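Local coordinates for protein N-terminal cyanobactin protease (Planktothrix agardhii NIES-596, PDB 4H6W) that probably acts as a subtilisin-like serine endopeptidase, the protease part of a longer protein that matures prenylagaramide cyanobactin precursors, at residues Trp14-Gly19 and Gln241-Glu246; Ala26-Ile31 and Ser108-Gln113; Val177-Met180 and Pro186-Phe189. All coordinates share one frame; numbering follows the deposited sequence.

Interaction 1: Trp14-Gly19 and Gln241-Glu246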
ATOM      1  N   TRP A  14     -12.880 -11.486   0.350  1.00 35.53           N
ATOM      2  CA  TRP A  14     -13.250 -11.566   1.774  1.00 39.38           C
ATOM      3  C   TRP A  14     -13.992 -12.843   2.172  1.00 42.33           C
ATOM      4  O   TRP A  14     -13.817 -13.345   3.282  1.00 47.42           O
ATOM      5  CB  TRP A  14     -14.085 -10.360   2.209  1.00 37.83           C
ATOM      6  CG  TRP A  14     -13.289  -9.119   2.462  1.00 35.78           C
ATOM      7  CD1 TRP A  14     -11.954  -9.038   2.761  1.00 34.44           C
ATOM      8  CD2 TRP A  14     -13.788  -7.781   2.482  1.00 34.25           C
ATOM      9  NE1 TRP A  14     -11.594  -7.728   2.954  1.00 34.68           N
ATOM     10  CE2 TRP A  14     -12.698  -6.934   2.788  1.00 33.09           C
ATOM     11  CE3 TRP A  14     -15.051  -7.213   2.269  1.00 33.72           C
ATOM     12  CZ2 TRP A  14     -12.830  -5.548   2.889  1.00 31.68           C
ATOM     13  CZ3 TRP A  14     -15.186  -5.833   2.366  1.00 33.26           C
ATOM     14  CH2 TRP A  14     -14.075  -5.014   2.670  1.00 33.22           C
ATOM     15  N   SER A  15     -14.821 -13.365   1.279  1.00 43.91           N
ATOM     16  CA  SER A  15     -15.570 -14.582   1.576  1.00 45.65           C
ATOM     17  C   SER A  15     -14.622 -15.765   1.747  1.00 44.85           C
ATOM     18  O   SER A  15     -14.959 -16.749   2.409  1.00 44.19           O
ATOM     19  CB  SER A  15     -16.632 -14.860   0.502  1.00 47.08           C
ATOM     20  OG  SER A  15     -16.059 -15.439  -0.658  1.00 52.20           O
ATOM     21  N   GLU A  16     -13.431 -15.654   1.162  1.00 45.49           N
ATOM     22  CA  GLU A  16     -12.379 -16.666   1.328  1.00 44.31           C
ATOM     23  C   GLU A  16     -11.455 -16.376   2.525  1.00 41.24           C
ATOM     24  O   GLU A  16     -11.039 -17.294   3.226  1.00 38.62           O
ATOM     25  CB  GLU A  16     -11.560 -16.815   0.042  1.00 47.64           C
ATOM     26  CG  GLU A  16     -12.310 -17.417  -1.148  1.00 53.69           C
ATOM     27  CD  GLU A  16     -12.496 -18.938  -1.075  1.00 58.65           C
ATOM     28  OE1 GLU A  16     -11.631 -19.652  -0.513  1.00 59.46           O
ATOM     29  OE2 GLU A  16     -13.518 -19.431  -1.607  1.00 61.62           O
ATOM     30  N   THR A  17     -11.131 -15.105   2.755  1.00 41.44           N
ATOM     31  CA  THR A  17     -10.220 -14.721   3.838  1.00 40.81           C
ATOM     32  C   THR A  17     -10.283 -13.221   4.111  1.00 40.92           C
ATOM     33  O   THR A  17     -10.435 -12.437   3.182  1.00 40.11           O
ATOM     34  CB  THR A  17      -8.747 -15.179   3.572  1.00 40.97           C
ATOM     35  OG1 THR A  17      -7.889 -14.694   4.613  1.00 44.69           O
ATOM     36  CG2 THR A  17      -8.218 -14.694   2.228  1.00 38.82           C
ATOM     37  N   ARG A  18     -10.187 -12.836   5.386  1.00 42.55           N
ATOM     38  CA  ARG A  18     -10.074 -11.420   5.776  1.00 42.35           C
ATOM     39  C   ARG A  18      -8.718 -11.183   6.426  1.00 41.83           C
ATOM     40  O   ARG A  18      -8.528 -10.239   7.205  1.00 40.44           O
ATOM     41  CB  ARG A  18     -11.194 -11.007   6.727  1.00 44.75           C
ATOM     42  CG  ARG A  18     -12.549 -10.929   6.063  1.00 53.65           C
ATOM     43  CD  ARG A  18     -13.629 -10.595   7.070  1.00 62.42           C
ATOM     44  NE  ARG A  18     -14.960 -10.973   6.594  1.00 72.97           N
ATOM     45  CZ  ARG A  18     -15.424 -12.223   6.556  1.00 81.56           C
ATOM     46  NH1 ARG A  18     -14.665 -13.242   6.962  1.00 84.06           N
ATOM     47  NH2 ARG A  18     -16.650 -12.462   6.103  1.00 83.67           N
ATOM     48  N   GLY A  19      -7.773 -12.052   6.087  1.00 40.00           N
ATOM     49  CA  GLY A  19      -6.437 -11.964   6.625  1.00 39.44           C
ATOM     50  C   GLY A  19      -6.092 -13.159   7.482  1.00 38.98           C
ATOM     51  O   GLY A  19      -6.969 -13.808   8.044  1.00 40.69           O
ATOM     52  N   GLN A 241      -3.020 -17.822  -0.272  1.00 37.14           N
ATOM     53  CA  GLN A 241      -2.011 -18.852  -0.540  1.00 38.90           C
ATOM     54  C   GLN A 241      -1.863 -19.821   0.638  1.00 40.05           C
ATOM     55  O   GLN A 241      -1.767 -21.039   0.431  1.00 39.96           O
ATOM     56  CB  GLN A 241      -0.654 -18.229  -0.877  1.00 37.70           C
ATOM     57  CG  GLN A 241      -0.629 -17.391  -2.148  1.00 39.98           C
ATOM     58  CD  GLN A 241       0.782 -16.945  -2.519  1.00 42.55           C
ATOM     59  OE1 GLN A 241       1.438 -16.235  -1.758  1.00 44.50           O
ATOM     60  NE2 GLN A 241       1.259 -17.374  -3.684  1.00 41.19           N
ATOM     61  N   ILE A 242      -1.827 -19.286   1.864  1.00 40.08           N
ATOM     62  CA  ILE A 242      -1.762 -20.135   3.063  1.00 41.98           C
ATOM     63  C   ILE A 242      -2.997 -21.035   3.094  1.00 42.23           C
ATOM     64  O   ILE A 242      -2.886 -22.251   3.245  1.00 41.83           O
ATOM     65  CB  ILE A 242      -1.717 -19.344   4.393  1.00 41.72           C
ATOM     66  CG1 ILE A 242      -0.758 -18.141   4.326  1.00 42.24           C
ATOM     67  CG2 ILE A 242      -1.410 -20.282   5.552  1.00 40.24           C
ATOM     68  CD1 ILE A 242       0.571 -18.288   5.031  1.00 41.62           C
ATOM     69  N   LYS A 243      -4.169 -20.430   2.919  1.00 43.15           N
ATOM     70  CA  LYS A 243      -5.433 -21.168   2.913  1.00 45.77           C
ATOM     71  C   LYS A 243      -5.386 -22.368   1.960  1.00 47.55           C
ATOM     72  O   LYS A 243      -5.962 -23.429   2.242  1.00 45.88           O
ATOM     73  CB  LYS A 243      -6.585 -20.242   2.542  1.00 45.08           C
ATOM     74  CG  LYS A 243      -7.967 -20.809   2.799  1.00 46.07           C
ATOM     75  CD  LYS A 243      -9.009 -19.923   2.130  1.00 50.15           C
ATOM     76  CE  LYS A 243     -10.424 -20.405   2.396  1.00 49.46           C
ATOM     77  NZ  LYS A 243     -10.749 -20.221   3.827  1.00 53.18           N
ATOM     78  N   ARG A 244      -4.691 -22.197   0.840  1.00 47.59           N
ATOM     79  CA  ARG A 244      -4.625 -23.244  -0.166  1.00 48.04           C
ATOM     80  C   ARG A 244      -3.428 -24.175  -0.019  1.00 46.62           C
ATOM     81  O   ARG A 244      -3.183 -25.000  -0.893  1.00 48.18           O
ATOM     82  CB  ARG A 244      -4.657 -22.634  -1.558  1.00 48.74           C
ATOM     83  CG  ARG A 244      -6.024 -22.125  -1.959  1.00 52.66           C
ATOM     84  CD  ARG A 244      -5.867 -21.170  -3.122  1.00 61.49           C
ATOM     85  NE  ARG A 244      -4.884 -21.652  -4.096  1.00 62.06           N
ATOM     86  CZ  ARG A 244      -5.180 -22.389  -5.167  1.00 63.35           C
ATOM     87  NH1 ARG A 244      -6.441 -22.734  -5.412  1.00 59.64           N
ATOM     88  NH2 ARG A 244      -4.212 -22.781  -5.995  1.00 62.26           N
ATOM     89  N   GLY A 245      -2.691 -24.051   1.082  1.00 45.25           N
ATOM     90  CA  GLY A 245      -1.526 -24.891   1.323  1.00 43.74           C
ATOM     91  C   GLY A 245      -0.345 -24.541   0.435  1.00 46.97           C
ATOM     92  O   GLY A 245       0.575 -25.341   0.271  1.00 48.12           O
ATOM     93  N   GLU A 246      -0.369 -23.344  -0.145  1.00 48.32           N
ATOM     94  CA  GLU A 246       0.757 -22.828  -0.927  1.00 48.80           C
ATOM     95  C   GLU A 246       1.630 -21.947  -0.023  1.00 47.68           C
ATOM     96  O   GLU A 246       1.141 -21.399   0.962  1.00 46.53           O
ATOM     97  CB  GLU A 246       0.239 -22.066  -2.157  1.00 50.10           C
ATOM     98  CG  GLU A 246      -0.481 -22.960  -3.166  1.00 56.43           C
ATOM     99  CD  GLU A 246      -1.314 -22.204  -4.201  1.00 67.97           C
ATOM    100  OE1 GLU A 246      -1.774 -21.073  -3.916  1.00 76.89           O
ATOM    101  OE2 GLU A 246      -1.536 -22.745  -5.312  1.00 69.28           O
TER
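On the surface of the subtilisin-like domain, Lys243, in the last turn of helix 223-243, reaches the backbone of Glu16 near the end of helix 10-16. Lys243 NZ donates a hydrogen bond to the backbone carbonyl O of Glu16 at 3.0 Å. The ammonium lies in the plane of that carbonyl, with a C=O...N angle of 151°. Lys243 gets there because CG is anti to its backbone N (chi1 -167°) and the chain stays extended as far as CE, bending only at the last torsion to turn NZ onto the oxygen. The Glu16 side chain crosses the lysine at about a right angle, and its OE1 lies 3.2 Å from Lys243 CE. The carboxylate therefore meets the methylene end of the lysine, while Glu16 OE1 and Lys243 NZ remain 4.5 Å apart, too far for a salt bridge. Glu16 also touches Leu240, and Thr17 touches Ser239, both on helix 223-243. Each segment then turns by a small motif of its own. Thr17 OG1 accepts from Gly19 N in an ST turn, and Gly245, with positive phi, closes a Schellman motif through Glu246 N to Gln241 O and Gly245 N to Ile242 O. Just past the helix, Arg244 grips Glu246 side-on through NE and NH2, and its NH1 forms a salt bridge with Glu292. The lysine charge is thus spent on a backbone carbonyl near the end of a short helix, an acceptor that would suit a cation, and the nearby carboxylate probably adds only a longer-range attraction at this exposed site.

Interaction 2: Ala26-Ile31 and Ser108-Gln113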
ATOM      1  N   ALA A  26       3.625  -4.036   7.619  1.00 29.48           N
ATOM      2  CA  ALA A  26       4.211  -2.920   8.367  1.00 29.25           C
ATOM      3  C   ALA A  26       3.740  -1.609   7.766  1.00 28.43           C
ATOM      4  O   ALA A  26       3.725  -1.461   6.550  1.00 28.57           O
ATOM      5  CB  ALA A  26       5.726  -2.995   8.334  1.00 28.65           C
ATOM      6  N   VAL A  27       3.344  -0.664   8.614  1.00 28.96           N
ATOM      7  CA  VAL A  27       2.949   0.659   8.136  1.00 28.91           C
ATOM      8  C   VAL A  27       4.007   1.668   8.556  1.00 30.16           C
ATOM      9  O   VAL A  27       4.187   1.930   9.746  1.00 31.20           O
ATOM     10  CB  VAL A  27       1.552   1.077   8.636  1.00 29.17           C
ATOM     11  CG1 VAL A  27       1.227   2.479   8.152  1.00 29.30           C
ATOM     12  CG2 VAL A  27       0.480   0.082   8.178  1.00 28.24           C
ATOM     13  N   LEU A  28       4.736   2.192   7.570  1.00 30.57           N
ATOM     14  CA  LEU A  28       5.771   3.187   7.818  1.00 31.15           C
ATOM     15  C   LEU A  28       5.216   4.563   7.507  1.00 33.18           C
ATOM     16  O   LEU A  28       5.067   4.951   6.342  1.00 33.81           O
ATOM     17  CB  LEU A  28       7.035   2.903   6.999  1.00 30.11           C
ATOM     18  CG  LEU A  28       7.995   1.840   7.534  1.00 28.99           C
ATOM     19  CD1 LEU A  28       7.332   0.479   7.716  1.00 28.46           C
ATOM     20  CD2 LEU A  28       9.188   1.728   6.609  1.00 27.81           C
ATOM     21  N   ASP A  29       4.906   5.293   8.574  1.00 35.06           N
ATOM     22  CA  ASP A  29       4.138   6.520   8.483  1.00 34.93           C
ATOM     23  C   ASP A  29       4.294   7.298   9.791  1.00 34.53           C
ATOM     24  O   ASP A  29       5.299   7.136  10.493  1.00 33.44           O
ATOM     25  CB  ASP A  29       2.674   6.170   8.242  1.00 37.63           C
ATOM     26  CG  ASP A  29       1.941   7.238   7.477  1.00 40.90           C
ATOM     27  OD1 ASP A  29       1.699   7.004   6.270  1.00 42.07           O
ATOM     28  OD2 ASP A  29       1.623   8.302   8.075  1.00 39.03           O
ATOM     29  N   GLY A  30       3.316   8.143  10.115  1.00 32.28           N
ATOM     30  CA  GLY A  30       3.299   8.823  11.410  1.00 31.64           C
ATOM     31  C   GLY A  30       2.757   7.914  12.499  1.00 33.72           C
ATOM     32  O   GLY A  30       2.349   6.767  12.231  1.00 33.02           O
ATOM     33  N   ILE A  31       2.753   8.422  13.729  1.00 33.92           N
ATOM     34  CA  ILE A  31       2.186   7.701  14.869  1.00 35.12           C
ATOM     35  C   ILE A  31       0.666   7.473  14.738  1.00 34.00           C
ATOM     36  O   ILE A  31      -0.098   8.406  14.494  1.00 33.26           O
ATOM     37  CB  ILE A  31       2.550   8.382  16.212  1.00 37.60           C
ATOM     38  CG1 ILE A  31       4.078   8.515  16.323  1.00 36.72           C
ATOM     39  CG2 ILE A  31       1.996   7.581  17.392  1.00 37.92           C
ATOM     40  CD1 ILE A  31       4.555   9.262  17.551  1.00 38.23           C
ATOM     41  N   SER A 108      15.108   4.076   5.337  1.00 37.39           N
ATOM     42  CA  SER A 108      15.877   2.865   5.174  1.00 36.03           C
ATOM     43  C   SER A 108      16.033   2.147   6.521  1.00 35.67           C
ATOM     44  O   SER A 108      16.066   0.915   6.569  1.00 35.96           O
ATOM     45  CB  SER A 108      17.235   3.182   4.543  1.00 37.10           C
ATOM     46  OG  SER A 108      18.093   3.801   5.476  1.00 38.16           O
ATOM     47  N   ARG A 109      16.115   2.904   7.612  1.00 35.23           N
ATOM     48  CA  ARG A 109      16.211   2.282   8.931  1.00 37.60           C
ATOM     49  C   ARG A 109      14.894   1.609   9.292  1.00 37.05           C
ATOM     50  O   ARG A 109      14.883   0.499   9.822  1.00 38.56           O
ATOM     51  CB  ARG A 109      16.575   3.298  10.015  1.00 44.09           C
ATOM     52  CG  ARG A 109      18.027   3.751  10.028  1.00 51.17           C
ATOM     53  CD  ARG A 109      18.453   4.057  11.452  1.00 60.32           C
ATOM     54  NE  ARG A 109      19.642   4.902  11.512  1.00 68.59           N
ATOM     55  CZ  ARG A 109      19.623   6.235  11.528  1.00 74.09           C
ATOM     56  NH1 ARG A 109      18.470   6.900  11.481  1.00 73.64           N
ATOM     57  NH2 ARG A 109      20.767   6.909  11.589  1.00 78.74           N
ATOM     58  N   ALA A 110      13.783   2.279   8.990  1.00 33.57           N
ATOM     59  CA  ALA A 110      12.476   1.735   9.289  1.00 31.17           C
ATOM     60  C   ALA A 110      12.243   0.460   8.469  1.00 31.78           C
ATOM     61  O   ALA A 110      11.800  -0.562   9.013  1.00 30.68           O
ATOM     62  CB  ALA A 110      11.395   2.771   9.046  1.00 28.05           C
ATOM     63  N   ILE A 111      12.574   0.502   7.179  1.00 31.03           N
ATOM     64  CA  ILE A 111      12.429  -0.689   6.336  1.00 33.35           C
ATOM     65  C   ILE A 111      13.243  -1.836   6.935  1.00 34.04           C
ATOM     66  O   ILE A 111      12.721  -2.932   7.133  1.00 32.56           O
ATOM     67  CB  ILE A 111      12.832  -0.438   4.864  1.00 32.95           C
ATOM     68  CG1 ILE A 111      11.928   0.609   4.239  1.00 33.45           C
ATOM     69  CG2 ILE A 111      12.734  -1.719   4.047  1.00 34.26           C
ATOM     70  CD1 ILE A 111      12.494   1.223   2.986  1.00 33.76           C
ATOM     71  N   GLU A 112      14.506  -1.558   7.260  1.00 37.49           N
ATOM     72  CA  GLU A 112      15.381  -2.556   7.867  1.00 39.48           C
ATOM     73  C   GLU A 112      14.735  -3.170   9.111  1.00 36.98           C
ATOM     74  O   GLU A 112      14.774  -4.385   9.315  1.00 36.22           O
ATOM     75  CB  GLU A 112      16.753  -1.970   8.196  1.00 42.54           C
ATOM     76  CG  GLU A 112      17.740  -2.995   8.766  1.00 48.87           C
ATOM     77  CD  GLU A 112      19.089  -2.387   9.136  1.00 51.75           C
ATOM     78  OE1 GLU A 112      19.129  -1.520  10.041  1.00 52.22           O
ATOM     79  OE2 GLU A 112      20.109  -2.781   8.525  1.00 52.05           O
ATOM     80  N   GLN A 113      14.125  -2.323   9.925  1.00 36.51           N
ATOM     81  CA  GLN A 113      13.496  -2.789  11.149  1.00 38.48           C
ATOM     82  C   GLN A 113      12.242  -3.618  10.852  1.00 38.46           C
ATOM     83  O   GLN A 113      12.026  -4.674  11.476  1.00 38.06           O
ATOM     84  CB  GLN A 113      13.179  -1.623  12.076  1.00 38.71           C
ATOM     85  CG  GLN A 113      12.923  -2.069  13.499  1.00 42.81           C
ATOM     86  CD  GLN A 113      12.648  -0.913  14.440  1.00 45.42           C
ATOM     87  OE1 GLN A 113      12.360   0.207  13.998  1.00 45.35           O
ATOM     88  NE2 GLN A 113      12.737  -1.179  15.755  1.00 44.03           N
TER
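Leu28 of strand 24-28 packs against Ala110 and Ile111 of helix 104-116, part of the helical layer lying against the parallel sheet of the subtilisin-like alpha/beta fold. Leu28 supplies all of the strand segment's share of the buried surface, and nearly all of the touching is done by one branch. Its CD2 methyl comes within 3.4 Å of Ala110 CB, with Leu28 CG behind it, 3.8 Å from Ala110 CB. CG of Leu28 stands anti to the carbonyl carbon (chi1 -80°), and from there CD2 extends across the helix surface from Ala110 to Ile111. The small alanine lets the strand come close, the CA atoms of Leu28 and Ala110 being 7.0 Å apart. Leu107, on the same helix, also touches Leu28; Val94, from a loop, touches Ala110; and Ile111 continues onto Leu139 and Cys146 of helix 137-148. The next residue after Leu28 is Asp29, predicted to belong to the charge-relay system. Asp29 OD2 is hydrogen-bonded to His64 ND1, and Gly30 N donates to Asp29 OD2 at 2.7 Å, on the anti side and tilted some 20° out of the carboxylate plane. Back at the contact, the same Leu28 CD2 also rests on the helix backbone, 3.6 Å from Ile111 N, and meets Ile111 CG1 at 3.8 Å.

Interaction 3: Val177-Met180 and Pro186-Phe189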
ATOM      1  N   VAL A 177       2.096   2.694  -6.610  1.00 29.50           N
ATOM      2  CA  VAL A 177       0.633   2.792  -6.641  1.00 29.30           C
ATOM      3  C   VAL A 177       0.141   4.229  -6.831  1.00 30.70           C
ATOM      4  O   VAL A 177       0.399   5.101  -5.986  1.00 30.40           O
ATOM      5  CB  VAL A 177      -0.011   2.196  -5.366  1.00 27.86           C
ATOM      6  CG1 VAL A 177      -1.526   2.367  -5.408  1.00 26.74           C
ATOM      7  CG2 VAL A 177       0.364   0.730  -5.222  1.00 26.07           C
ATOM      8  N   GLY A 178      -0.555   4.464  -7.950  1.00 29.75           N
ATOM      9  CA  GLY A 178      -1.195   5.749  -8.215  1.00 29.39           C
ATOM     10  C   GLY A 178      -2.675   5.704  -7.852  1.00 30.57           C
ATOM     11  O   GLY A 178      -3.194   4.659  -7.404  1.00 29.49           O
ATOM     12  N   ALA A 179      -3.360   6.828  -8.062  1.00 30.38           N
ATOM     13  CA  ALA A 179      -4.778   6.964  -7.694  1.00 30.73           C
ATOM     14  C   ALA A 179      -5.743   7.092  -8.871  1.00 32.22           C
ATOM     15  O   ALA A 179      -5.455   7.755  -9.857  1.00 33.02           O
ATOM     16  CB  ALA A 179      -4.968   8.125  -6.733  1.00 28.82           C
ATOM     17  N   MET A 180      -6.891   6.437  -8.744  1.00 35.44           N
ATOM     18  CA  MET A 180      -7.977   6.539  -9.709  1.00 37.38           C
ATOM     19  C   MET A 180      -9.249   6.919  -8.961  1.00 39.57           C
ATOM     20  O   MET A 180      -9.336   6.721  -7.744  1.00 38.37           O
ATOM     21  CB  MET A 180      -8.162   5.221 -10.480  1.00 38.48           C
ATOM     22  CG  MET A 180      -8.533   3.985  -9.661  1.00 39.99           C
ATOM     23  SD  MET A 180      -8.858   2.576 -10.752  1.00 45.67           S
ATOM     24  CE  MET A 180      -9.338   1.268  -9.632  1.00 41.63           C
ATOM     25  N   PRO A 186      -7.871   7.916 -14.091  1.00 43.81           N
ATOM     26  CA  PRO A 186      -6.789   8.485 -13.288  1.00 42.59           C
ATOM     27  C   PRO A 186      -7.092   9.920 -12.891  1.00 43.58           C
ATOM     28  O   PRO A 186      -7.721  10.665 -13.647  1.00 41.80           O
ATOM     29  CB  PRO A 186      -5.576   8.427 -14.224  1.00 42.91           C
ATOM     30  CG  PRO A 186      -6.152   8.405 -15.605  1.00 41.73           C
ATOM     31  CD  PRO A 186      -7.464   7.686 -15.492  1.00 42.26           C
ATOM     32  N   VAL A 187      -6.659  10.290 -11.695  1.00 46.73           N
ATOM     33  CA  VAL A 187      -6.898  11.623 -11.178  1.00 48.09           C
ATOM     34  C   VAL A 187      -5.745  12.533 -11.597  1.00 51.17           C
ATOM     35  O   VAL A 187      -4.666  12.047 -11.939  1.00 52.92           O
ATOM     36  CB  VAL A 187      -7.079  11.583  -9.657  1.00 47.52           C
ATOM     37  CG1 VAL A 187      -8.334  10.800  -9.309  1.00 46.37           C
ATOM     38  CG2 VAL A 187      -5.868  10.942  -9.011  1.00 48.91           C
ATOM     39  N   ASP A 188      -5.978  13.842 -11.593  1.00 53.76           N
ATOM     40  CA  ASP A 188      -4.957  14.799 -12.020  1.00 53.01           C
ATOM     41  C   ASP A 188      -3.684  14.739 -11.184  1.00 49.72           C
ATOM     42  O   ASP A 188      -2.585  14.791 -11.733  1.00 48.00           O
ATOM     43  CB  ASP A 188      -5.508  16.228 -11.981  1.00 63.77           C
ATOM     44  CG  ASP A 188      -6.262  16.608 -13.243  1.00 72.32           C
ATOM     45  OD1 ASP A 188      -6.352  15.776 -14.181  1.00 76.44           O
ATOM     46  OD2 ASP A 188      -6.758  17.756 -13.292  1.00 74.78           O
ATOM     47  N   PHE A 189      -3.836  14.636  -9.862  1.00 44.34           N
ATOM     48  CA  PHE A 189      -2.711  14.780  -8.948  1.00 41.56           C
ATOM     49  C   PHE A 189      -1.703  13.628  -8.972  1.00 39.58           C
ATOM     50  O   PHE A 189      -0.551  13.818  -8.611  1.00 39.27           O
ATOM     51  CB  PHE A 189      -3.188  15.055  -7.514  1.00 42.74           C
ATOM     52  CG  PHE A 189      -4.102  13.998  -6.949  1.00 42.70           C
ATOM     53  CD1 PHE A 189      -3.585  12.816  -6.418  1.00 41.83           C
ATOM     54  CD2 PHE A 189      -5.481  14.204  -6.905  1.00 41.49           C
ATOM     55  CE1 PHE A 189      -4.427  11.845  -5.888  1.00 41.72           C
ATOM     56  CE2 PHE A 189      -6.328  13.239  -6.372  1.00 42.91           C
ATOM     57  CZ  PHE A 189      -5.801  12.054  -5.865  1.00 42.50           C
TER
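The end of strand 175-180, in the central parallel sheet of the subtilisin-like fold, is met by the chain doubling back on itself after a short connection. A single beta bridge pairs Met180 with Pro186, their CA atoms 4.2 Å apart. Beside it, Val187 N points almost straight at Ala179 O, with an N-H...O angle of 166°, but at 3.4 Å the bond is weak. Side chains reinforce the join. With CG1 of Val187 anti to the carbonyl carbon (chi1 -65°), CG2 falls between the backbone N and the carbonyl carbon, from which it touches both the oxygen and the methyl of Ala179: Val187 CG2 lies 3.3 Å from Ala179 O and 3.7 Å from Ala179 CB. The other branch, CG1, faces the backbone of Met180. Two residues on, the ring of Phe189 comes back beside the valine, so that Val187 CG2 sits over one ring face, displaced toward the rim. The same ring brings CE1 of Phe189 to 3.9 Å from Ala179 CB, an oblique approach. Ala179 CB, Val187 CG2 and the Phe189 ring thus form a small apolar cluster, and Ala179 N is hydrogen-bonded to Ser190 OG. Phe189 also touches Asn159 and lies about 8 Å, side chain to side chain, from Ser224 of the predicted charge-relay system. Pro186 leans on Cys275 and on Leu202 of the outermost strand 200-204, to which Gly178 and Met180 bond through their backbones, while Val177 pairs with Ala155 and Thr157 and packs its side chain on Ala226, Thr227 and Val230 of helix 223-243.

From the N terminus, helix 10-16 comes first, and interaction 1 joins its end region to the end of helix 223-243, closing a loop that holds most of the domain. The chain next enters strand 24-28, where interaction 2 closes a 76-residue loop by packing the strand on helix 104-116. Interaction 3 follows in series, a tight return at the end of strand 175-180 with five residues between its segments. Both are nested inside the loop of interaction 1, and none cross. Interactions 2 and 3 reach the same parallel sheet on opposite sides of the chain's centre, their centres 24 Å apart, whereas interaction 1 lies at the surface.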